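Local coordinates for cadherin-23 (Mus musculus, PDB 5UZ8), which probably serves calcium-dependent adhesion and mechanotransduction in hearing, as a chain of cadherin repeats with calcium ions bound at their junctions, at residues Asp75-His80 with Ile106-Asp111. Sequence-based numbering, arbitrary orientation.
Sequences DYEEVH and IVDIND. With CA (calcium ion), chain J; CA (calcium ion), chain K; CA (calcium ion), chain I.
Tyr76 lays its ring against Asp108 where the DYE motif in a loop of one cadherin repeat meets the DxNDN linker to the next, and beside this pair Glu77 and Asp111 bridge two calcium ions. Asp108 CB stands over one ring face, 3.7 Å from the centroid, as a CH-pi contact, while His80 CD2 lies over the opposite face. Tyr76 CB points toward the linker segment, with CG anti to the backbone N (chi1 -177°); Ile106 O sits near the ring edge. An alanine in place of Tyr76 would probably leave the CB of Asp108 without its aromatic partner and open a gap between it and the His80 ring. The Glu77 carboxylate is turned 66° from that of Asp108; both its oxygens bind the first calcium, and OE2 also binds the second at 2.3 Å. Asp111 puts OD1 on the first and OD2 on the second. Asp108 OD1 binds the first at 2.2 Å, its side chain also having Ser145 as polar partner. Ile109 O, Glu21 and Asp144 of the following repeat complete the first site; Asp75 OD1, Glu21 and two waters the second. Beyond the ring edge, Ile106 N donates to His80 O (3.0 Å), and one water donates to both His80 O and Ile106 O.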
loop_
_atom_site.group_PDB
_atom_site.type_symbol
_atom_site.label_atom_id
_atom_site.label_comp_id
_atom_site.label_asym_id
_atom_site.label_seq_id
_atom_site.Cartn_x
_atom_site.Cartn_y
_atom_site.Cartn_z
ATOM N N ASP A 75 -1.789 16.461 25.271
ATOM C CA ASP A 75 -1.437 15.645 24.124
ATOM C C ASP A 75 0.091 15.446 24.120
ATOM O O ASP A 75 0.843 16.404 23.969
ATOM C CB ASP A 75 -1.869 16.397 22.864
ATOM C CG ASP A 75 -1.592 15.619 21.568
ATOM O OD1 ASP A 75 -1.114 14.463 21.601
ATOM O OD2 ASP A 75 -1.848 16.190 20.501
ATOM N N TYR A 76 0.541 14.197 24.254
ATOM C CA TYR A 76 1.963 13.883 24.243
ATOM C C TYR A 76 2.602 14.355 22.946
ATOM O O TYR A 76 3.744 14.754 22.941
ATOM C CB TYR A 76 2.215 12.369 24.419
ATOM C CG TYR A 76 3.679 12.031 24.495
ATOM C CD1 TYR A 76 4.394 12.148 25.714
ATOM C CD2 TYR A 76 4.379 11.629 23.366
ATOM C CE1 TYR A 76 5.733 11.848 25.774
ATOM C CE2 TYR A 76 5.712 11.320 23.440
ATOM C CZ TYR A 76 6.380 11.445 24.627
ATOM O OH TYR A 76 7.707 11.145 24.672
ATOM N N GLU A 77 1.852 14.311 21.851
ATOM C CA GLU A 77 2.390 14.769 20.589
ATOM C C GLU A 77 2.648 16.292 20.548
ATOM O O GLU A 77 3.328 16.742 19.639
ATOM C CB GLU A 77 1.534 14.286 19.412
ATOM C CG GLU A 77 1.735 12.819 19.062
ATOM C CD GLU A 77 1.316 11.819 20.144
ATOM O OE1 GLU A 77 2.199 11.068 20.551
ATOM O OE2 GLU A 77 0.126 11.730 20.565
ATOM N N GLU A 78 2.152 17.044 21.556
ATOM C CA GLU A 78 2.406 18.493 21.690
ATOM C C GLU A 78 3.257 18.837 22.909
ATOM O O GLU A 78 4.046 19.776 22.862
ATOM C CB GLU A 78 1.080 19.253 21.805
ATOM C CG GLU A 78 0.211 19.168 20.564
ATOM C CD GLU A 78 0.899 19.734 19.337
ATOM O OE1 GLU A 78 1.816 20.571 19.492
ATOM O OE2 GLU A 78 0.539 19.341 18.213
ATOM N N VAL A 79 3.078 18.095 23.999
ATOM C CA VAL A 79 3.675 18.426 25.297
ATOM C C VAL A 79 4.237 17.179 25.976
ATOM O O VAL A 79 3.516 16.216 26.166
ATOM C CB VAL A 79 2.593 19.019 26.218
ATOM C CG1 VAL A 79 3.114 19.268 27.630
ATOM C CG2 VAL A 79 1.984 20.274 25.590
ATOM N N HIS A 80 5.515 17.229 26.360
ATOM C CA HIS A 80 6.140 16.126 27.117
ATOM C C HIS A 80 6.178 16.340 28.628
ATOM O O HIS A 80 6.243 15.366 29.372
ATOM C CB HIS A 80 7.547 15.820 26.575
ATOM C CG HIS A 80 7.560 15.240 25.190
ATOM N ND1 HIS A 80 8.725 15.042 24.478
ATOM C CD2 HIS A 80 6.553 14.808 24.395
ATOM C CE1 HIS A 80 8.430 14.516 23.298
ATOM N NE2 HIS A 80 7.115 14.389 23.212
ATOM N N ILE A 106 4.641 13.519 31.027
ATOM C CA ILE A 106 3.550 13.040 30.181
ATOM C C ILE A 106 3.961 11.711 29.528
ATOM O O ILE A 106 5.088 11.561 29.049
ATOM C CB ILE A 106 3.115 14.104 29.151
ATOM C CG1 ILE A 106 2.806 15.444 29.828
ATOM C CG2 ILE A 106 1.889 13.649 28.388
ATOM C CD1 ILE A 106 1.892 15.310 31.030
ATOM N N VAL A 107 3.035 10.753 29.504
ATOM C CA VAL A 107 3.300 9.403 29.001
ATOM C C VAL A 107 2.536 9.229 27.699
ATOM O O VAL A 107 1.329 9.496 27.633
ATOM C CB VAL A 107 2.821 8.362 30.000
ATOM C CG1 VAL A 107 3.018 6.948 29.469
ATOM C CG2 VAL A 107 3.562 8.548 31.317
ATOM N N ASP A 108 3.254 8.806 26.666
ATOM C CA ASP A 108 2.670 8.550 25.351
ATOM C C ASP A 108 1.718 7.360 25.437
ATOM O O ASP A 108 2.056 6.314 26.024
ATOM C CB ASP A 108 3.823 8.230 24.385
ATOM C CG ASP A 108 3.393 7.986 22.945
ATOM O OD1 ASP A 108 2.447 8.651 22.440
ATOM O OD2 ASP A 108 4.089 7.161 22.285
ATOM N N ILE A 109 0.565 7.493 24.809
ATOM C CA ILE A 109 -0.318 6.349 24.516
ATOM C C ILE A 109 -0.412 6.165 23.000
ATOM O O ILE A 109 -0.093 7.072 22.229
ATOM C CB ILE A 109 -1.740 6.490 25.148
ATOM C CG1 ILE A 109 -2.604 7.477 24.372
ATOM C CG2 ILE A 109 -1.650 6.849 26.629
ATOM C CD1 ILE A 109 -3.996 7.720 24.947
ATOM N N ASN A 110 -0.843 4.992 22.572
ATOM C CA ASN A 110 -0.902 4.677 21.172
ATOM C C ASN A 110 -2.206 5.183 20.570
ATOM O O ASN A 110 -3.112 4.398 20.245
ATOM C CB ASN A 110 -0.714 3.176 20.930
ATOM C CG ASN A 110 -0.527 2.853 19.461
ATOM O OD1 ASN A 110 -0.098 3.706 18.701
ATOM N ND2 ASN A 110 -0.836 1.634 19.062
ATOM N N ASP A 111 -2.271 6.504 20.390
ATOM C CA ASP A 111 -3.481 7.166 19.890
ATOM C C ASP A 111 -3.387 7.672 18.440
ATOM O O ASP A 111 -4.314 8.344 17.966
ATOM C CB ASP A 111 -3.967 8.268 20.862
ATOM C CG ASP A 111 -2.944 9.383 21.113
ATOM O OD1 ASP A 111 -1.725 9.234 20.857
ATOM O OD2 ASP A 111 -3.358 10.425 21.683
HETATM CA CA CA J . 0.571 9.321 21.424
HETATM CA CA CA K . -1.934 12.272 21.362
HETATM CA CA CA I . 0.724 4.614 16.665
HETATM O O HOH W 1 7.503 12.830 29.127
HETATM O O HOH W 2 -2.550 12.490 19.096
HETATM O O HOH W 3 -3.974 13.559 21.814
#